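Local atomic coordinates of arginyl-tRNA synthetase, putative (Plasmodium falciparum, PDB entry 5JLD), a protein that probably catalyses the ATP-dependent attachment of L-arginine to tRNA(Arg), as a class I aminoacyl-tRNA synthetase, releasing AMP and diphosphate. Residues 120-123 / 124-127; 258-261 / 262-265; 515-518 / 519-523; 525-528 / 529-533; 554-557 / 558-561. All coordinates share one frame; numbering follows the deposited sequence.

Interaction 1 (120-123 / 124-127); sequences NIND and IKES
Ile121 and Lys125 meet through different first torsions: CG1 of Ile121 stands trans to its own nitrogen (chi1 -167°), whereas CG of Lys125 is held between nitrogen and carbonyl carbon (chi1 70°), which turns the lysine chain back over the preceding turn. Its CG lies 3.2 Å from Ile121 O, and its CD is 4.0 Å from Ile121 CG1, the two side chains slanting across one another. Ile124 also has CG1 between nitrogen and carbonyl carbon; this branch sits 3.3 Å from Ile121 O and reaches Ile121 CG1 nearly at a right angle. The backbone beneath is a short 3-10 turn, closed where Ile124 N donates to Ile121 O at 2.9 Å, with the donor well above the carbonyl plane. An Asx turn opens it: Asn120 OD1 accepts, in its carbonyl plane, from Asn122 N at 2.9 Å. Farther out, the Asn122 side chain runs alongside Lys125 and points the same way, with OD1 3.5 Å from CE. The lysine bends at its last torsion, and NZ donates to a water that in turn donates a hydrogen bond to Asn122 O at 2.8 Å; NZ is also hydrogen-bonded to Glu129 O. This loop of the catalytic domain leans on helix 522-532, where Ile124 packs on Phe526, Tyr527 and Leu530. The lysine is therefore amphipathic in use: its methylenes lie over the carbonyl and side chain of Ile121, while carbonyl and water oxygens gather round its ammonium end and would be expected to stabilise its positive charge.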
loop_
_atom_site.group_PDB
_atom_site.type_symbol
_atom_site.label_atom_id
_atom_site.label_comp_id
_atom_site.label_asym_id
_atom_site.label_seq_id
_atom_site.Cartn_x
_atom_site.Cartn_y
_atom_site.Cartn_z
ATOM N N ASN A 120 4.276 -14.655 8.493
ATOM C CA ASN A 120 5.581 -14.853 7.912
ATOM C C ASN A 120 5.529 -14.705 6.406
ATOM O O ASN A 120 4.805 -15.436 5.727
ATOM C CB ASN A 120 6.132 -16.224 8.270
ATOM C CG ASN A 120 7.615 -16.315 8.005
ATOM O OD1 ASN A 120 8.052 -16.238 6.854
ATOM N ND2 ASN A 120 8.404 -16.447 9.074
ATOM N N ILE A 121 6.312 -13.781 5.865
ATOM C CA ILE A 121 6.276 -13.529 4.427
ATOM C C ILE A 121 6.616 -14.768 3.569
ATOM O O ILE A 121 6.129 -14.896 2.435
ATOM C CB ILE A 121 7.220 -12.364 4.053
ATOM C CG1 ILE A 121 6.944 -11.883 2.616
ATOM C CG2 ILE A 121 8.700 -12.746 4.278
ATOM C CD1 ILE A 121 7.568 -10.499 2.293
ATOM N N ASN A 122 7.426 -15.680 4.110
ATOM C CA ASN A 122 7.745 -16.934 3.427
ATOM C C ASN A 122 6.466 -17.706 3.024
ATOM O O ASN A 122 6.423 -18.396 1.995
ATOM C CB ASN A 122 8.639 -17.808 4.321
ATOM C CG ASN A 122 10.073 -17.252 4.463
ATOM O OD1 ASN A 122 10.570 -16.542 3.585
ATOM N ND2 ASN A 122 10.725 -17.562 5.585
ATOM N N ASP A 123 5.416 -17.555 3.822
ATOM C CA ASP A 123 4.170 -18.277 3.584
ATOM C C ASP A 123 3.245 -17.568 2.603
ATOM O O ASP A 123 2.211 -18.129 2.234
ATOM C CB ASP A 123 3.426 -18.497 4.901
ATOM C CG ASP A 123 4.200 -19.341 5.868
ATOM O OD1 ASP A 123 4.854 -20.308 5.424
ATOM O OD2 ASP A 123 4.161 -19.034 7.077
ATOM N N ILE A 124 3.578 -16.348 2.177
ATOM C CA ILE A 124 2.668 -15.683 1.233
ATOM C C ILE A 124 3.347 -15.352 -0.090
ATOM O O ILE A 124 2.875 -14.511 -0.853
ATOM C CB ILE A 124 2.061 -14.404 1.817
ATOM C CG1 ILE A 124 3.156 -13.455 2.320
ATOM C CG2 ILE A 124 1.078 -14.738 2.938
ATOM C CD1 ILE A 124 2.614 -12.078 2.647
ATOM N N LYS A 125 4.456 -16.029 -0.355
ATOM C CA LYS A 125 5.236 -15.768 -1.555
ATOM C C LYS A 125 5.807 -17.068 -2.083
ATOM O O LYS A 125 5.749 -18.110 -1.414
ATOM C CB LYS A 125 6.370 -14.769 -1.274
ATOM C CG LYS A 125 7.511 -15.312 -0.392
ATOM C CD LYS A 125 8.589 -14.241 -0.171
ATOM C CE LYS A 125 9.732 -14.747 0.690
ATOM N NZ LYS A 125 10.488 -15.877 0.043
ATOM N N GLU A 126 6.357 -17.019 -3.286
ATOM C CA GLU A 126 7.123 -18.162 -3.759
ATOM C C GLU A 126 8.543 -18.089 -3.175
ATOM O O GLU A 126 9.087 -17.000 -2.963
ATOM C CB GLU A 126 7.123 -18.206 -5.287
ATOM C CG GLU A 126 5.758 -18.602 -5.863
ATOM C CD GLU A 126 5.264 -19.943 -5.323
ATOM N N SER A 127 9.121 -19.252 -2.887
ATOM C CA SER A 127 10.401 -19.329 -2.192
ATOM C C SER A 127 11.536 -18.786 -3.049
ATOM O O SER A 127 12.611 -18.459 -2.545
ATOM C CB SER A 127 10.711 -20.771 -1.782
ATOM O OG SER A 127 11.114 -21.531 -2.906
HETATM O O HOH W 1 8.832 -18.256 0.619
#

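Interaction 2 (258-261 / 262-265); sequences EFDK and LYNI
Tyr263 packs against the preceding turn of helix 242-265, its ring edge carbon CE2 3.7 Å from Phe259 CB. CG of the tyrosine is trans to the carbonyl carbon (chi1 -71°), which lays the ring back along the helix and brings CD2 to 3.2 Å from Phe259 O. That oxygen is already the acceptor for Tyr263 N at 2.9 Å, in its carbonyl plane, so backbone bond and ring crowd round the same carbonyl. Asp260 OD1 comes to the ring edge, near the ring plane, while the carboxylate as a whole is turned 51° from the ring. The same OD1 is hydrogen-bonded to Tyr272 OH, and the tyrosine hydroxyl is held by Ser139 and Asn176. Phe259 and Leu262 reach Met147, and Leu262 continues onto Leu401 and Ile405 of helix 401-420, making this the compact side.

The other side is wetter and looser. Asn264 carries CG between nitrogen and carbonyl carbon (chi1 73°), folding its amide back over the preceding turn. Its OD1 accepts from a water at 2.7 Å, and the same water donates to Lys261 O, bridging side chain and main chain. Ile265 N also donates to that carbonyl oxygen, at 3.0 Å, so Lys261 O has both a helical and a solvent partner. The exposed Lys261 and Asn264 flank this wet edge. Such a division, with aromatic and aliphatic residues inward and polar, exposed residues and a bridging water outward, is that of an amphipathic helix, here packed beside the parallel sheet of the class I synthetase catalytic domain.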
loop_
_atom_site.group_PDB
_atom_site.type_symbol
_atom_site.label_atom_id
_atom_site.label_comp_id
_atom_site.label_asym_id
_atom_site.label_seq_id
_atom_site.Cartn_x
_atom_site.Cartn_y
_atom_site.Cartn_z
ATOM N N GLU A 258 8.630 23.262 5.366
ATOM C CA GLU A 258 7.208 23.358 5.000
ATOM C C GLU A 258 6.589 21.967 4.738
ATOM O O GLU A 258 5.512 21.637 5.247
ATOM C CB GLU A 258 7.028 24.258 3.778
ATOM C CG GLU A 258 5.756 25.086 3.813
ATOM C CD GLU A 258 5.791 26.150 4.902
ATOM O OE1 GLU A 258 6.829 26.837 5.037
ATOM O OE2 GLU A 258 4.787 26.297 5.630
ATOM N N PHE A 259 7.285 21.151 3.957
ATOM C CA PHE A 259 6.845 19.799 3.658
ATOM C C PHE A 259 6.711 18.976 4.950
ATOM O O PHE A 259 5.758 18.182 5.113
ATOM C CB PHE A 259 7.818 19.112 2.683
ATOM C CG PHE A 259 7.970 19.820 1.345
ATOM C CD1 PHE A 259 7.014 20.727 0.897
ATOM C CD2 PHE A 259 9.081 19.576 0.541
ATOM C CE1 PHE A 259 7.158 21.379 -0.328
ATOM C CE2 PHE A 259 9.237 20.217 -0.693
ATOM C CZ PHE A 259 8.271 21.121 -1.128
ATOM N N ASP A 260 7.650 19.187 5.871
ATOM C CA ASP A 260 7.704 18.389 7.095
ATOM C C ASP A 260 6.515 18.674 8.003
ATOM O O ASP A 260 6.023 17.760 8.670
ATOM C CB ASP A 260 9.008 18.625 7.862
ATOM C CG ASP A 260 10.212 17.955 7.197
ATOM O OD1 ASP A 260 10.056 17.402 6.086
ATOM O OD2 ASP A 260 11.322 18.005 7.774
ATOM N N LYS A 261 6.057 19.926 8.042
ATOM C CA LYS A 261 4.812 20.179 8.780
ATOM C C LYS A 261 3.674 19.224 8.332
ATOM O O LYS A 261 3.012 18.554 9.159
ATOM C CB LYS A 261 4.377 21.635 8.612
ATOM C CG LYS A 261 5.319 22.648 9.256
ATOM C CD LYS A 261 5.138 24.035 8.648
ATOM C CE LYS A 261 5.607 25.155 9.583
ATOM N NZ LYS A 261 6.688 24.730 10.524
ATOM N N LEU A 262 3.472 19.145 7.019
ATOM C CA LEU A 262 2.470 18.256 6.460
ATOM C C LEU A 262 2.750 16.791 6.831
ATOM O O LEU A 262 1.862 16.072 7.330
ATOM C CB LEU A 262 2.407 18.394 4.942
ATOM C CG LEU A 262 1.438 17.417 4.266
ATOM C CD1 LEU A 262 -0.011 17.729 4.665
ATOM C CD2 LEU A 262 1.603 17.417 2.761
ATOM N N TYR A 263 3.984 16.352 6.587
ATOM C CA TYR A 263 4.325 14.951 6.817
ATOM C C TYR A 263 4.042 14.559 8.263
ATOM O O TYR A 263 3.477 13.491 8.520
ATOM C CB TYR A 263 5.787 14.670 6.464
ATOM C CG TYR A 263 6.069 14.703 4.969
ATOM C CD1 TYR A 263 5.230 14.045 4.054
ATOM C CD2 TYR A 263 7.160 15.411 4.468
ATOM C CE1 TYR A 263 5.488 14.088 2.684
ATOM C CE2 TYR A 263 7.431 15.459 3.108
ATOM C CZ TYR A 263 6.600 14.804 2.221
ATOM O OH TYR A 263 6.886 14.877 0.882
ATOM N N ASN A 264 4.385 15.403 9.234
ATOM C CA ASN A 264 4.125 14.908 10.574
ATOM C C ASN A 264 2.688 15.176 11.053
ATOM O O ASN A 264 2.255 14.529 11.996
ATOM C CB ASN A 264 5.168 15.422 11.576
ATOM C CG ASN A 264 5.014 16.852 11.898
ATOM O OD1 ASN A 264 3.971 17.285 12.382
ATOM N ND2 ASN A 264 6.080 17.614 11.684
ATOM N N ILE A 265 1.946 16.084 10.403
ATOM C CA ILE A 265 0.486 16.104 10.598
ATOM C C ILE A 265 -0.129 14.759 10.150
ATOM O O ILE A 265 -1.074 14.244 10.762
ATOM C CB ILE A 265 -0.203 17.263 9.830
ATOM C CG1 ILE A 265 0.121 18.610 10.468
ATOM C CG2 ILE A 265 -1.712 17.097 9.824
ATOM C CD1 ILE A 265 -0.712 19.766 9.926
HETATM O O HOH W 2 3.194 19.747 11.646
#

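Interaction 3 (515-518 / 519-523); sequences LGLH and ILKFP
Leu517 and Lys521 make an aliphatic contact at this helix end: the lysine CE lies 3.8 Å from Leu517 CG and touches both leucine methyls, while Leu40 and His44 also cover the leucine. The lysine chain is fully extended beyond CG, so its methylenes run past the leucine before the ammonium group is reached. Two residues earlier, Leu515 CG meets Ile519 CD1 at 4.0 Å, the two side chains slanting past each other. Leu515 continues onto Leu545, Phe552 and Leu570, while Ile519 packs on Leu106 of helix 99-108.

Backbone hydrogen bonds record the end of helix 510-520. Ile519 N donates to Leu515 O at 2.9 Å almost straight, and Leu520 N to Gly516 O in the same helical pattern. At Lys521 the pattern tightens: its N-H bonds to His518 O at 3.0 Å from above the carbonyl plane, with a second, weak bond to Leu517 O. His518 O also accepts from Tyr541 OH.

Polar side-chain contacts pass through water. His518 CG stands trans to its nitrogen (chi1 -164°), which directs the imidazole to the side where Lys521 emerges. A water in the ring plane at the edge lies 3.1 Å from His518 ND1 and accepts from Lys521 NZ at 2.8 Å. The imidazole also stacks on Tyr541, and the lysine makes a cation-pi contact with Tyr37.

The water thus couples two basic side chains, with His518 ND1 and Lys521 NZ 4.8 Å apart. The nearby ammonium group would be expected to disfavour a second proton on the imidazole, but NE2 has a hydrogen-bond partner elsewhere, so this pair alone does not settle the ring's charge.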
loop_
_atom_site.group_PDB
_atom_site.type_symbol
_atom_site.label_atom_id
_atom_site.label_comp_id
_atom_site.label_asym_id
_atom_site.label_seq_id
_atom_site.Cartn_x
_atom_site.Cartn_y
_atom_site.Cartn_z
ATOM N N LEU A 515 -17.557 -14.942 10.558
ATOM C CA LEU A 515 -16.595 -14.036 11.164
ATOM C C LEU A 515 -15.216 -14.702 11.256
ATOM O O LEU A 515 -14.204 -14.118 10.853
ATOM C CB LEU A 515 -17.087 -13.579 12.546
ATOM C CG LEU A 515 -16.127 -12.642 13.293
ATOM C CD1 LEU A 515 -15.761 -11.474 12.385
ATOM C CD2 LEU A 515 -16.727 -12.131 14.579
ATOM N N GLY A 516 -15.188 -15.936 11.764
ATOM C CA GLY A 516 -13.953 -16.707 11.855
ATOM C C GLY A 516 -13.247 -16.796 10.513
ATOM O O GLY A 516 -12.035 -16.520 10.393
ATOM N N LEU A 517 -14.020 -17.150 9.493
ATOM C CA LEU A 517 -13.512 -17.269 8.137
ATOM C C LEU A 517 -12.859 -15.963 7.686
ATOM O O LEU A 517 -11.686 -15.936 7.254
ATOM C CB LEU A 517 -14.637 -17.643 7.169
ATOM C CG LEU A 517 -14.259 -17.579 5.683
ATOM C CD1 LEU A 517 -13.152 -18.575 5.390
ATOM C CD2 LEU A 517 -15.465 -17.829 4.764
ATOM N N HIS A 518 -13.624 -14.881 7.798
ATOM C CA HIS A 518 -13.124 -13.620 7.325
ATOM C C HIS A 518 -11.811 -13.265 8.029
ATOM O O HIS A 518 -10.849 -12.852 7.384
ATOM C CB HIS A 518 -14.142 -12.511 7.508
ATOM C CG HIS A 518 -13.820 -11.296 6.690
ATOM N ND1 HIS A 518 -13.957 -11.274 5.317
ATOM C CD2 HIS A 518 -13.323 -10.085 7.037
ATOM C CE1 HIS A 518 -13.588 -10.092 4.857
ATOM N NE2 HIS A 518 -13.192 -9.354 5.881
ATOM N N ILE A 519 -11.766 -13.474 9.340
ATOM C CA ILE A 519 -10.540 -13.249 10.082
ATOM C C ILE A 519 -9.385 -14.078 9.507
ATOM O O ILE A 519 -8.287 -13.568 9.314
ATOM C CB ILE A 519 -10.728 -13.583 11.557
ATOM C CG1 ILE A 519 -11.669 -12.565 12.197
ATOM C CG2 ILE A 519 -9.388 -13.624 12.268
ATOM C CD1 ILE A 519 -12.192 -13.003 13.574
ATOM N N LEU A 520 -9.640 -15.340 9.183
ATOM C CA LEU A 520 -8.556 -16.186 8.688
ATOM C C LEU A 520 -8.188 -15.902 7.220
ATOM O O LEU A 520 -7.208 -16.454 6.712
ATOM C CB LEU A 520 -8.919 -17.669 8.858
ATOM C CG LEU A 520 -9.065 -18.127 10.309
ATOM C CD1 LEU A 520 -9.704 -19.508 10.356
ATOM C CD2 LEU A 520 -7.705 -18.096 11.037
ATOM N N LYS A 521 -8.973 -15.062 6.541
ATOM C CA LYS A 521 -8.625 -14.656 5.171
ATOM C C LYS A 521 -7.499 -13.608 5.105
ATOM O O LYS A 521 -6.963 -13.345 4.034
ATOM C CB LYS A 521 -9.844 -14.099 4.447
ATOM C CG LYS A 521 -10.927 -15.127 4.089
ATOM C CD LYS A 521 -11.998 -14.468 3.225
ATOM C CE LYS A 521 -13.073 -15.448 2.815
ATOM N NZ LYS A 521 -14.090 -14.743 1.980
ATOM N N PHE A 522 -7.173 -13.007 6.244
ATOM C CA PHE A 522 -6.233 -11.887 6.329
ATOM C C PHE A 522 -4.933 -12.127 5.515
ATOM O O PHE A 522 -4.571 -11.291 4.707
ATOM C CB PHE A 522 -5.932 -11.586 7.813
ATOM C CG PHE A 522 -5.282 -10.245 8.061
ATOM C CD1 PHE A 522 -5.773 -9.099 7.468
ATOM C CD2 PHE A 522 -4.189 -10.134 8.916
ATOM C CE1 PHE A 522 -5.186 -7.857 7.709
ATOM C CE2 PHE A 522 -3.600 -8.901 9.171
ATOM C CZ PHE A 522 -4.097 -7.754 8.560
ATOM N N PRO A 523 -4.283 -13.300 5.664
ATOM C CA PRO A 523 -3.059 -13.510 4.873
ATOM C C PRO A 523 -3.247 -13.456 3.351
ATOM O O PRO A 523 -2.288 -13.093 2.648
ATOM C CB PRO A 523 -2.606 -14.911 5.304
ATOM C CG PRO A 523 -3.159 -15.055 6.696
ATOM C CD PRO A 523 -4.513 -14.415 6.606
HETATM O O HOH W 3 -15.575 -13.456 3.910
#

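Interaction 4 (525-528 / 529-533); sequences IFYY and ILKNM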
loop_
_atom_site.group_PDB
_atom_site.type_symbol
_atom_site.label_atom_id
_atom_site.label_comp_id
_atom_site.label_asym_id
_atom_site.label_seq_id
_atom_site.Cartn_x
_atom_site.Cartn_y
_atom_site.Cartn_z
ATOM N N ILE A 525 -4.920 -11.348 1.719
ATOM C CA ILE A 525 -4.816 -9.936 1.346
ATOM C C ILE A 525 -3.352 -9.572 1.049
ATOM O O ILE A 525 -3.047 -8.910 0.052
ATOM C CB ILE A 525 -5.360 -9.011 2.451
ATOM C CG1 ILE A 525 -6.821 -9.358 2.787
ATOM C CG2 ILE A 525 -5.223 -7.547 2.040
ATOM C CD1 ILE A 525 -7.761 -9.149 1.604
ATOM N N PHE A 526 -2.451 -10.039 1.905
ATOM C CA PHE A 526 -1.035 -9.732 1.752
ATOM C C PHE A 526 -0.459 -10.500 0.577
ATOM O O PHE A 526 0.306 -9.946 -0.231
ATOM C CB PHE A 526 -0.291 -10.036 3.042
ATOM C CG PHE A 526 -0.706 -9.146 4.166
ATOM C CD1 PHE A 526 -0.102 -7.910 4.349
ATOM C CD2 PHE A 526 -1.747 -9.512 5.006
ATOM C CE1 PHE A 526 -0.507 -7.066 5.372
ATOM C CE2 PHE A 526 -2.161 -8.671 6.034
ATOM C CZ PHE A 526 -1.544 -7.449 6.217
ATOM N N TYR A 527 -0.871 -11.764 0.464
ATOM C CA TYR A 527 -0.502 -12.575 -0.690
ATOM C C TYR A 527 -0.793 -11.844 -2.006
ATOM O O TYR A 527 0.057 -11.796 -2.912
ATOM C CB TYR A 527 -1.238 -13.919 -0.641
ATOM C CG TYR A 527 -1.157 -14.737 -1.900
ATOM C CD1 TYR A 527 0.022 -15.390 -2.256
ATOM C CD2 TYR A 527 -2.265 -14.871 -2.735
ATOM C CE1 TYR A 527 0.098 -16.161 -3.420
ATOM C CE2 TYR A 527 -2.207 -15.655 -3.890
ATOM C CZ TYR A 527 -1.024 -16.291 -4.226
ATOM O OH TYR A 527 -0.960 -17.042 -5.373
ATOM N N TYR A 528 -1.973 -11.243 -2.123
ATOM C CA TYR A 528 -2.256 -10.559 -3.383
ATOM C C TYR A 528 -1.623 -9.145 -3.484
ATOM O O TYR A 528 -1.222 -8.716 -4.571
ATOM C CB TYR A 528 -3.755 -10.506 -3.611
ATOM C CG TYR A 528 -4.300 -11.823 -4.138
ATOM C CD1 TYR A 528 -3.921 -12.301 -5.389
ATOM C CD2 TYR A 528 -5.180 -12.597 -3.379
ATOM C CE1 TYR A 528 -4.413 -13.504 -5.884
ATOM C CE2 TYR A 528 -5.685 -13.805 -3.868
ATOM C CZ TYR A 528 -5.295 -14.249 -5.122
ATOM O OH TYR A 528 -5.776 -15.446 -5.616
ATOM N N ILE A 529 -1.511 -8.438 -2.362
ATOM C CA ILE A 529 -0.872 -7.120 -2.372
ATOM C C ILE A 529 0.567 -7.217 -2.885
ATOM O O ILE A 529 0.992 -6.430 -3.729
ATOM C CB ILE A 529 -0.880 -6.480 -0.980
ATOM C CG1 ILE A 529 -2.242 -5.839 -0.719
ATOM C CG2 ILE A 529 0.180 -5.400 -0.883
ATOM C CD1 ILE A 529 -2.328 -5.084 0.598
ATOM N N LEU A 530 1.307 -8.200 -2.395
ATOM C CA LEU A 530 2.680 -8.387 -2.864
ATOM C C LEU A 530 2.729 -8.542 -4.389
ATOM O O LEU A 530 3.711 -8.167 -5.035
ATOM C CB LEU A 530 3.307 -9.614 -2.196
ATOM C CG LEU A 530 3.603 -9.553 -0.700
ATOM C CD1 LEU A 530 4.348 -10.822 -0.295
ATOM C CD2 LEU A 530 4.391 -8.294 -0.309
ATOM N N LYS A 531 1.652 -9.082 -4.952
ATOM C CA LYS A 531 1.576 -9.350 -6.383
ATOM C C LYS A 531 1.152 -8.130 -7.209
ATOM O O LYS A 531 1.663 -7.918 -8.298
ATOM C CB LYS A 531 0.608 -10.514 -6.645
ATOM C CG LYS A 531 1.105 -11.843 -6.070
ATOM C CD LYS A 531 0.081 -12.952 -6.207
ATOM C CE LYS A 531 -0.103 -13.360 -7.659
ATOM N NZ LYS A 531 -0.980 -14.562 -7.788
ATOM N N ASN A 532 0.210 -7.339 -6.712
ATOM C CA ASN A 532 -0.335 -6.266 -7.548
ATOM C C ASN A 532 -0.397 -4.889 -6.873
ATOM O O ASN A 532 -0.790 -3.910 -7.502
ATOM C CB ASN A 532 -1.744 -6.667 -8.071
ATOM C CG ASN A 532 -2.739 -7.003 -6.954
ATOM O OD1 ASN A 532 -2.682 -6.459 -5.847
ATOM N ND2 ASN A 532 -3.671 -7.905 -7.256
ATOM N N MET A 533 -0.039 -4.827 -5.590
ATOM C CA MET A 533 -0.031 -3.562 -4.844
ATOM C C MET A 533 -1.365 -2.835 -4.839
ATOM O O MET A 533 -1.394 -1.617 -4.736
ATOM C CB MET A 533 1.045 -2.617 -5.404
ATOM C CG MET A 533 2.470 -3.042 -5.073
ATOM S SD MET A 533 2.777 -3.057 -3.304
ATOM C CE MET A 533 3.846 -4.495 -3.236
#
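Lys531 climbs back over the preceding turn of helix 522-532 and ends beside two tyrosines. Its CB lies 3.3 Å from Tyr528 O. CG, trans to the lysine's own carbonyl carbon (chi1 -66°), comes equally near Tyr527 O. At CD the chain passes over one face of the Tyr527 ring, 4.2 Å from its centroid and displaced toward the rim, a CH-pi contact; CD also comes within 4.1 Å of Tyr528 CD1. The chain bends at chi3 (69°), carrying NZ toward Tyr527 OH, with which it makes only a weak hydrogen bond of 3.5 Å. The two rings are themselves in touch, Tyr527 CD2 standing over the centre of the Tyr528 ring.

Below, Tyr528 O accepts from Asn532 N at 2.9 Å and weakly from Lys531 N; Met533, with positive phi, is the first residue to leave helical backbone angles. On the inner side Ile525 CG2 meets Ile529 CD1, while Phe526 meets Phe522 edge-to-face and Leu530 packs on Phe165.

The lysine is thus held by CB and CG against backbone carbonyls and by CD against the Tyr527 face; the long ammonium-hydroxyl bond suggests a modest electrostatic contribution at its exposed end.

Interaction 5 (554-557 / 558-561); sequences ENCK and VLNN
Cys556 and Leu559 are the first and last residues of a type I beta turn that leads the chain out of helix 536-556. The turn is closed by a weak hydrogen bond from Leu559 N to Cys556 O, 3.3 Å long but fairly straight. Leucine CG lies trans to the carbonyl carbon (chi1 -56°), which folds the side chain back across the turn: its CD1 reaches Cys556 CB at 3.9 Å and also touches the sulfur. Cys556 has SG in the corresponding arrangement beside its own nitrogen, and both side chains pack on Arg567 of helix 564-584, joining the turn to the next helix of the DALR anticodon-binding domain.

At the first corner, Lys557 places CG between nitrogen and carbonyl carbon (chi1 53°), with CG 3.5 Å from Val558 N. Beyond CG the chain is extended and travels back toward the last helical turn. Val558, at the second corner, turns CG2 toward Asn555 O, a loose approach of 4.3 Å. The turn's surface is thus lined by exposed side chains, with an ion pair at one end: Lys557 NZ meets Glu554 OE1 at 2.9 Å, nearly along the carboxylate's C-O axis.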
loop_
_atom_site.group_PDB
_atom_site.type_symbol
_atom_site.label_atom_id
_atom_site.label_comp_id
_atom_site.label_asym_id
_atom_site.label_seq_id
_atom_site.Cartn_x
_atom_site.Cartn_y
_atom_site.Cartn_z
ATOM N N GLU A 554 -25.568 -8.462 15.883
ATOM C CA GLU A 554 -27.017 -8.376 15.710
ATOM C C GLU A 554 -27.721 -9.719 15.841
ATOM O O GLU A 554 -28.914 -9.771 16.124
ATOM C CB GLU A 554 -27.356 -7.770 14.341
ATOM C CG GLU A 554 -26.818 -6.370 14.119
ATOM C CD GLU A 554 -27.343 -5.382 15.131
ATOM O OE1 GLU A 554 -28.498 -5.554 15.586
ATOM O OE2 GLU A 554 -26.605 -4.434 15.468
ATOM N N ASN A 555 -26.995 -10.810 15.629
ATOM C CA ASN A 555 -27.680 -12.087 15.587
ATOM C C ASN A 555 -27.298 -12.999 16.738
ATOM O O ASN A 555 -27.877 -14.080 16.895
ATOM C CB ASN A 555 -27.429 -12.776 14.251
ATOM C CG ASN A 555 -28.003 -11.993 13.088
ATOM O OD1 ASN A 555 -27.889 -10.768 13.038
ATOM N ND2 ASN A 555 -28.669 -12.687 12.174
ATOM N N CYS A 556 -26.353 -12.550 17.563
ATOM C CA CYS A 556 -25.954 -13.340 18.722
ATOM C C CYS A 556 -26.224 -12.600 20.025
ATOM O O CYS A 556 -26.099 -13.166 21.114
ATOM C CB CYS A 556 -24.481 -13.729 18.621
ATOM S SG CYS A 556 -24.139 -14.927 17.301
ATOM N N LYS A 557 -26.616 -11.336 19.897
ATOM C CA LYS A 557 -26.945 -10.483 21.033
ATOM C C LYS A 557 -28.158 -10.957 21.838
ATOM O O LYS A 557 -28.410 -10.452 22.929
ATOM C CB LYS A 557 -27.200 -9.056 20.540
ATOM C CG LYS A 557 -28.230 -8.997 19.416
ATOM C CD LYS A 557 -28.699 -7.585 19.126
ATOM C CE LYS A 557 -30.023 -7.599 18.370
ATOM N NZ LYS A 557 -30.314 -6.269 17.763
ATOM N N VAL A 558 -28.921 -11.906 21.300
ATOM C CA VAL A 558 -30.159 -12.347 21.960
ATOM C C VAL A 558 -30.067 -13.770 22.549
ATOM O O VAL A 558 -31.011 -14.265 23.177
ATOM C CB VAL A 558 -31.360 -12.270 20.984
ATOM C CG1 VAL A 558 -31.776 -10.825 20.768
ATOM C CG2 VAL A 558 -31.016 -12.946 19.648
ATOM N N LEU A 559 -28.923 -14.413 22.357
ATOM C CA LEU A 559 -28.642 -15.707 22.976
ATOM C C LEU A 559 -28.384 -15.586 24.485
ATOM O O LEU A 559 -28.152 -14.478 24.996
ATOM C CB LEU A 559 -27.435 -16.349 22.301
ATOM C CG LEU A 559 -27.541 -16.536 20.793
ATOM C CD1 LEU A 559 -26.177 -16.896 20.246
ATOM C CD2 LEU A 559 -28.563 -17.630 20.492
ATOM N N ASN A 560 -28.402 -16.726 25.184
ATOM C CA ASN A 560 -28.127 -16.770 26.623
ATOM C C ASN A 560 -26.619 -16.729 26.917
ATOM O O ASN A 560 -25.805 -16.546 26.010
ATOM C CB ASN A 560 -28.778 -18.019 27.264
ATOM C CG ASN A 560 -28.101 -19.339 26.872
ATOM O OD1 ASN A 560 -27.046 -19.358 26.248
ATOM N ND2 ASN A 560 -28.715 -20.456 27.269
ATOM N N ASN A 561 -26.243 -16.934 28.176
ATOM C CA ASN A 561 -24.847 -16.760 28.577
ATOM C C ASN A 561 -23.949 -17.972 28.334
ATOM O O ASN A 561 -22.756 -17.918 28.622
ATOM C CB ASN A 561 -24.764 -16.358 30.062
ATOM C CG ASN A 561 -25.270 -17.444 31.022
ATOM O OD1 ASN A 561 -25.607 -18.570 30.631
ATOM N ND2 ASN A 561 -25.317 -17.096 32.298
#

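How the interactions relate
From the N terminus, interaction 1 shapes the loop between strands 114-115 and 133-137, and interaction 2 follows near the end of helix 242-265; their centres lie about 35 Å apart, on opposite sides of the chain's centre. Interactions 3, 4 and 5 then come in succession through the DALR anticodon-binding domain. Each is local to a continuous stretch, along a helix or round a turn, and all five run in series, so none nests or crosses. Interactions 3 and 4 adjoin in sequence and share helix 522-532. Interaction 1 touches both, Ile124 reaching Pro523 and helix 522-532, which ties the catalytic and anticodon-binding domains together. Interaction 5 closes the turn after helix 536-556, with its nearest atoms about 8 Å from interaction 3.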